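Local coordinates for nucleoid-associated protein HP_0035 (Helicobacter pylori, PDB 3F42) that probably binds DNA as a homodimer and alters its conformation, with possible roles in nucleoid organisation and gene regulation, at residues Met3-Ser6 / Gln7-Gly10; Phe19-Leu22 / Glu23-Asn26; Ile55-Ser58 / Leu59-Asp62. All coordinates share one frame; numbering follows the deposited sequence.

Contact 1 (Met3-Ser6 / Gln7-Gly10)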
loop_
_atom_site.group_PDB
_atom_site.type_symbol
_atom_site.label_atom_id
_atom_site.label_comp_id
_atom_site.label_asym_id
_atom_site.label_seq_id
_atom_site.Cartn_x
_atom_site.Cartn_y
_atom_site.Cartn_z
HETATM N N MSE A 3 -11.795 -2.862 -11.646
HETATM C CA MSE A 3 -11.328 -2.291 -10.382
HETATM C C MSE A 3 -11.407 -0.782 -10.445
HETATM O O MSE A 3 -10.997 -0.195 -11.444
HETATM C CB MSE A 3 -9.896 -2.701 -10.116
HETATM C CG MSE A 3 -9.540 -2.503 -8.664
HETATM SE SE MSE A 3 -7.647 -2.642 -8.269
HETATM C CE MSE A 3 -6.950 -1.992 -9.964
ATOM N N ASP A 4 -11.993 -0.151 -9.441
ATOM C CA ASP A 4 -11.977 1.294 -9.435
ATOM C C ASP A 4 -10.998 1.833 -8.379
ATOM O O ASP A 4 -10.341 1.045 -7.659
ATOM C CB ASP A 4 -13.404 1.876 -9.272
ATOM C CG ASP A 4 -14.053 1.496 -7.948
ATOM O OD1 ASP A 4 -13.315 1.282 -6.959
ATOM O OD2 ASP A 4 -15.313 1.428 -7.914
ATOM N N PHE A 5 -10.871 3.159 -8.302
ATOM C CA PHE A 5 -9.790 3.749 -7.475
ATOM C C PHE A 5 -10.070 3.434 -6.016
ATOM O O PHE A 5 -9.152 3.175 -5.245
ATOM C CB PHE A 5 -9.736 5.258 -7.698
ATOM C CG PHE A 5 -8.374 5.869 -7.458
ATOM C CD1 PHE A 5 -7.237 5.379 -8.117
ATOM C CD2 PHE A 5 -8.236 6.950 -6.618
ATOM C CE1 PHE A 5 -5.992 5.955 -7.897
ATOM C CE2 PHE A 5 -6.973 7.533 -6.372
ATOM C CZ PHE A 5 -5.851 7.037 -7.024
ATOM N N SER A 6 -11.349 3.449 -5.638
ATOM C CA SER A 6 -11.671 3.118 -4.243
ATOM C C SER A 6 -11.272 1.688 -3.871
ATOM O O SER A 6 -10.682 1.450 -2.792
ATOM C CB SER A 6 -13.148 3.388 -3.987
ATOM O OG SER A 6 -13.368 4.781 -4.022
ATOM N N GLN A 7 -11.518 0.743 -4.785
ATOM C CA GLN A 7 -11.117 -0.638 -4.562
ATOM C C GLN A 7 -9.604 -0.745 -4.475
ATOM O O GLN A 7 -9.092 -1.444 -3.608
ATOM C CB GLN A 7 -11.656 -1.560 -5.640
ATOM C CG GLN A 7 -13.158 -1.643 -5.589
ATOM C CD GLN A 7 -13.761 -2.336 -6.753
ATOM O OE1 GLN A 7 -13.382 -2.101 -7.899
ATOM N NE2 GLN A 7 -14.762 -3.171 -6.482
ATOM N N LEU A 8 -8.890 -0.027 -5.329
ATOM C CA LEU A 8 -7.430 -0.053 -5.286
ATOM C C LEU A 8 -6.908 0.466 -3.956
ATOM O O LEU A 8 -5.972 -0.109 -3.392
ATOM C CB LEU A 8 -6.825 0.752 -6.446
ATOM C CG LEU A 8 -5.302 0.985 -6.475
ATOM C CD1 LEU A 8 -4.564 -0.371 -6.463
ATOM C CD2 LEU A 8 -4.884 1.831 -7.725
ATOM N N GLY A 9 -7.505 1.542 -3.451
ATOM C CA GLY A 9 -7.072 2.108 -2.167
ATOM C C GLY A 9 -7.316 1.121 -1.033
ATOM O O GLY A 9 -6.477 0.987 -0.125
ATOM N N GLY A 10 -8.444 0.422 -1.094
ATOM C CA GLY A 10 -8.792 -0.620 -0.111
ATOM C C GLY A 10 -7.793 -1.785 -0.155
ATOM O O GLY A 10 -7.340 -2.292 0.899
#

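Contact 2 (Phe19-Leu22 / Glu23-Asn26)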
loop_
_atom_site.group_PDB
_atom_site.type_symbol
_atom_site.label_atom_id
_atom_site.label_comp_id
_atom_site.label_asym_id
_atom_site.label_seq_id
_atom_site.Cartn_x
_atom_site.Cartn_y
_atom_site.Cartn_z
ATOM N N PHE A 19 1.316 -6.579 5.450
ATOM C CA PHE A 19 2.759 -6.388 5.432
ATOM C C PHE A 19 3.270 -6.104 6.869
ATOM O O PHE A 19 4.278 -6.690 7.321
ATOM C CB PHE A 19 3.134 -5.240 4.490
ATOM C CG PHE A 19 4.597 -5.068 4.313
ATOM C CD1 PHE A 19 5.252 -5.715 3.274
ATOM C CD2 PHE A 19 5.346 -4.341 5.225
ATOM C CE1 PHE A 19 6.621 -5.601 3.115
ATOM C CE2 PHE A 19 6.737 -4.226 5.090
ATOM C CZ PHE A 19 7.384 -4.852 4.044
ATOM N N SER A 20 2.621 -5.182 7.569
ATOM C CA SER A 20 3.030 -4.855 8.947
ATOM C C SER A 20 2.904 -6.007 9.910
ATOM O O SER A 20 3.748 -6.190 10.805
ATOM C CB SER A 20 2.225 -3.655 9.465
ATOM O OG SER A 20 2.560 -2.564 8.626
ATOM N N GLN A 21 1.860 -6.796 9.744
ATOM C CA GLN A 21 1.670 -7.985 10.573
ATOM C C GLN A 21 2.777 -9.016 10.361
ATOM O O GLN A 21 3.306 -9.605 11.338
ATOM C CB GLN A 21 0.312 -8.599 10.291
ATOM C CG GLN A 21 -0.813 -7.748 10.871
ATOM C CD GLN A 21 -2.139 -8.458 10.867
ATOM O OE1 GLN A 21 -2.537 -9.047 9.868
ATOM N NE2 GLN A 21 -2.841 -8.396 11.990
ATOM N N LEU A 22 3.138 -9.216 9.102
ATOM C CA LEU A 22 4.253 -10.077 8.758
ATOM C C LEU A 22 5.587 -9.573 9.253
ATOM O O LEU A 22 6.420 -10.394 9.687
ATOM C CB LEU A 22 4.314 -10.365 7.258
ATOM C CG LEU A 22 3.157 -11.218 6.713
ATOM C CD1 LEU A 22 3.211 -11.214 5.188
ATOM C CD2 LEU A 22 3.218 -12.646 7.250
ATOM N N GLU A 23 5.821 -8.262 9.169
ATOM C CA GLU A 23 7.093 -7.722 9.633
ATOM C C GLU A 23 7.243 -7.914 11.145
ATOM O O GLU A 23 8.353 -8.187 11.638
ATOM C CB GLU A 23 7.301 -6.239 9.293
ATOM C CG GLU A 23 7.808 -5.897 7.906
ATOM C CD GLU A 23 9.207 -6.489 7.564
ATOM O OE1 GLU A 23 9.412 -7.716 7.765
ATOM O OE2 GLU A 23 10.055 -5.730 7.054
ATOM N N GLU A 24 6.152 -7.743 11.888
ATOM C CA GLU A 24 6.214 -8.000 13.339
ATOM C C GLU A 24 6.578 -9.464 13.642
ATOM O O GLU A 24 7.429 -9.737 14.511
ATOM C CB GLU A 24 4.938 -7.535 14.080
ATOM C CG GLU A 24 3.670 -8.323 13.805
ATOM C CD GLU A 24 2.547 -8.030 14.799
ATOM O OE1 GLU A 24 1.622 -7.257 14.453
ATOM O OE2 GLU A 24 2.588 -8.578 15.923
ATOM N N LYS A 25 5.970 -10.402 12.916
ATOM C CA LYS A 25 6.296 -11.815 13.042
ATOM C C LYS A 25 7.763 -12.052 12.662
ATOM O O LYS A 25 8.469 -12.777 13.344
ATOM C CB LYS A 25 5.376 -12.641 12.153
ATOM C CG LYS A 25 5.541 -14.118 12.277
ATOM C CD LYS A 25 4.309 -14.786 11.719
ATOM C CE LYS A 25 4.103 -16.189 12.269
ATOM N NZ LYS A 25 2.791 -16.679 11.694
ATOM N N ASN A 26 8.214 -11.450 11.560
ATOM C CA ASN A 26 9.610 -11.618 11.155
ATOM C C ASN A 26 10.557 -11.147 12.261
ATOM O O ASN A 26 11.580 -11.789 12.519
ATOM C CB ASN A 26 9.929 -10.812 9.904
ATOM C CG ASN A 26 9.310 -11.388 8.673
ATOM O OD1 ASN A 26 9.059 -12.599 8.589
ATOM N ND2 ASN A 26 9.038 -10.521 7.692
#

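Contact 3 (Ile55-Ser58 / Leu59-Asp62)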
loop_
_atom_site.group_PDB
_atom_site.type_symbol
_atom_site.label_atom_id
_atom_site.label_comp_id
_atom_site.label_asym_id
_atom_site.label_seq_id
_atom_site.Cartn_x
_atom_site.Cartn_y
_atom_site.Cartn_z
ATOM N N ILE A 55 31.851 -15.536 19.884
ATOM C CA ILE A 55 33.118 -15.991 19.306
ATOM C C ILE A 55 33.854 -16.744 20.428
ATOM O O ILE A 55 33.993 -16.203 21.531
ATOM C CB ILE A 55 33.971 -14.778 18.855
ATOM C CG1 ILE A 55 33.227 -13.955 17.802
ATOM C CG2 ILE A 55 35.372 -15.239 18.336
ATOM C CD1 ILE A 55 33.808 -12.567 17.562
ATOM N N ASP A 56 34.323 -17.965 20.153
ATOM C CA ASP A 56 35.082 -18.737 21.159
ATOM C C ASP A 56 36.371 -18.019 21.490
ATOM O O ASP A 56 37.016 -17.479 20.601
ATOM C CB ASP A 56 35.380 -20.139 20.656
ATOM C CG ASP A 56 35.892 -21.050 21.758
ATOM O OD1 ASP A 56 35.065 -21.704 22.405
ATOM O OD2 ASP A 56 37.108 -21.069 22.016
ATOM N N ASP A 57 36.737 -17.981 22.780
ATOM C CA ASP A 57 37.979 -17.322 23.178
ATOM C C ASP A 57 39.192 -17.840 22.394
ATOM O O ASP A 57 40.163 -17.103 22.220
ATOM C CB ASP A 57 38.259 -17.485 24.681
ATOM C CG ASP A 57 37.413 -16.590 25.556
ATOM O OD1 ASP A 57 36.784 -15.612 25.084
ATOM O OD2 ASP A 57 37.402 -16.865 26.777
ATOM N N SER A 58 39.150 -19.088 21.919
ATOM C CA SER A 58 40.308 -19.665 21.196
ATOM C C SER A 58 40.642 -18.898 19.933
ATOM O O SER A 58 41.810 -18.784 19.549
ATOM C CB SER A 58 40.103 -21.144 20.877
ATOM O OG SER A 58 38.905 -21.339 20.157
ATOM N N LEU A 59 39.615 -18.326 19.305
ATOM C CA LEU A 59 39.803 -17.567 18.077
ATOM C C LEU A 59 40.506 -16.242 18.296
ATOM O O LEU A 59 41.013 -15.646 17.342
ATOM C CB LEU A 59 38.462 -17.382 17.324
ATOM C CG LEU A 59 37.949 -18.634 16.587
ATOM C CD1 LEU A 59 36.499 -18.457 16.046
ATOM C CD2 LEU A 59 38.871 -19.037 15.443
ATOM N N LEU A 60 40.548 -15.762 19.530
ATOM C CA LEU A 60 41.280 -14.506 19.820
ATOM C C LEU A 60 42.783 -14.665 19.537
ATOM O O LEU A 60 43.477 -13.680 19.290
ATOM C CB LEU A 60 41.044 -14.051 21.253
ATOM C CG LEU A 60 39.617 -13.715 21.694
ATOM C CD1 LEU A 60 39.638 -13.430 23.182
ATOM C CD2 LEU A 60 38.992 -12.541 20.905
ATOM N N GLU A 61 43.246 -15.911 19.495
ATOM C CA GLU A 61 44.646 -16.244 19.160
ATOM C C GLU A 61 44.961 -16.293 17.662
ATOM O O GLU A 61 46.135 -16.473 17.274
ATOM C CB GLU A 61 45.000 -17.608 19.761
ATOM C CG GLU A 61 44.799 -17.699 21.263
ATOM C CD GLU A 61 45.532 -16.623 22.036
ATOM O OE1 GLU A 61 46.725 -16.384 21.765
ATOM O OE2 GLU A 61 44.903 -16.008 22.925
ATOM N N ASP A 62 43.930 -16.197 16.820
ATOM C CA ASP A 62 44.110 -16.298 15.379
ATOM C C ASP A 62 43.075 -15.415 14.693
ATOM O O ASP A 62 42.033 -15.895 14.232
ATOM C CB ASP A 62 43.961 -17.767 14.950
ATOM C CG ASP A 62 44.290 -18.012 13.495
ATOM O OD1 ASP A 62 44.457 -17.078 12.654
ATOM O OD2 ASP A 62 44.374 -19.209 13.160
HETATM O O HOH W 1 42.158 -16.848 24.133
#

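Contact 1 (Met3-Ser6 / Gln7-Gly10)
The side chains of Asp4 and Gln7 cross at about a right angle, with carboxylate and amide planes 43° apart, and each grips the other residue's backbone. Gln7 OE1 takes the N-H of Asp4 at 2.8 Å in the carbonyl plane, on a lone pair. In return, Asp4 OD1 is met nearly along its C-O axis by Gln7 N, at 2.9 Å and an N-H...O angle of 163°. With Asp4 CG lying between backbone N and carbonyl carbon (chi1 63°), the carboxylate is turned over the first turn of helix 5-27. The Phe5 ring is approached obliquely by Leu8 CD2, 4.3 Å from CE1, and stacks on Phe19 of the second subunit. Met3, present as selenomethionine, rests SE 3.9 Å from Leu8 CB, while its CG passes Gln7 CB at 3.8 Å, the Met3 and Gln7 side chains running in opposite directions. The reciprocal pair is a capping box, its side chains accepting from N-H groups for which no preceding turn supplies a carbonyl. The helix start and a long, weak ion pair to Arg85 of the third subunit probably favour a charged Asp4, but nearby Glu82 of the second subunit opposes it, leaving the net effect open.

Contact 2 (Phe19-Leu22 / Glu23-Asn26)
Glu23 N bonds to Phe19 O at 2.9 Å, and the Glu23 carboxylate is held at both oxygens by other residues. Glu23 OE1 receives Asn26 ND2 at 2.8 Å with an N-H...O angle of 169°, and the acceptor lies almost in the amide plane of Asn26. The other oxygen, OE2, forms a salt bridge with Arg85 of helix 63-93. Held by an amide and a guanidinium group, the carboxylate has little freedom to rotate, and the positive partner would be expected to favour its ionised form.

Three further bonds of the i to i+4 kind carry the helix through this stretch: Glu24 N to Ser20 O, Lys25 N to Gln21 O, and Asn26 N to Leu22 O. The last is short, at 2.8 Å.

Outward from these bonds, Phe19 and Glu23 lie side by side and point the same way. Glu23 chi1 (-83°) sets CG beside its own backbone N and 3.4 Å from Phe19 CE2, the closest side-chain approach. The bend at chi2 then turns the carboxylate so that OE2 stays 4.1 Å from Phe19 CZ. Ring and carboxylate planes are 68° apart, which excludes a parallel stack. Phe5 of the second subunit packs against Leu22, Glu23 and Asn26. Within the chain, Leu22 reaches Met92, while Asn26 touches Asn84 and Leu88 of helix 63-93.

The regular bonds identify an ordinary alpha-helical segment near the end of helix 5-27, with side chains one turn apart packed together; one face is joined to helix 63-93 and to a second subunit, in keeping with the oligomeric assembly of this YbaB/EbfC family protein.

Contact 3 (Ile55-Ser58 / Leu59-Asp62)
Apolar contact across the turn is confined to Ile55 and Leu59, whose side chains cross at about a right angle, with Ile55 CG2 3.9 Å from Leu59 CB. The gamma methyl stands anti to the backbone N, and it is this branch, not CG1, that meets the leucine.

Backbone bonds span three residues: Leu59 N to Asp56 O at 3.0 Å, Leu60 N to Asp57 O at 3.0 Å, and Glu61 N to Ser58 O at 3.2 Å. In all three the donor stands well above the carbonyl plane, by 58° for Leu60, evidence of a tightly wound turn without regular alpha-helical bonding.

Side-chain bonds centre on Asp56 OD2, which accepts Ser58 N at 2.8 Å in an Asx turn and Ser58 OG at 2.6 Å, the two donors arriving from opposite faces of the carboxylate plane. With Ser58 chi1 at 55°, the hydroxyl lies between backbone N and carbonyl carbon, within reach of that oxygen.

A water donates to both Asp57 O, at 2.8 Å, and Glu61 OE2, bridging the turn. Asp57 OD1 has its salt bridge with Lys63 of the fourth subunit.

Residues 56-62 link strand 50-55 to helix 63-93. Ile55 and Leu59 both pack on Met66 of that helix, and Asp62 caps its start through OD1 to Ala65 N.

How the contacts relate
Contacts 1 and 2 lie in series on helix 5-27, their centres 24 Å apart and their nearest atoms about 11 Å apart; they do not touch. They are nevertheless related through the assembly, since the Phe5-Phe19 stack joins the start of this helix in one chain to its C-terminal half in another. Contact 3 lies on the opposite side of the chain's centre, its own centre 58 Å from that of contact 1 and 37 Å from that of contact 2, and it meets the fourth subunit instead. Helix 63-93 connects contacts 2 and 3 within the chain, while contact 1 meets this helix from the second and third subunits.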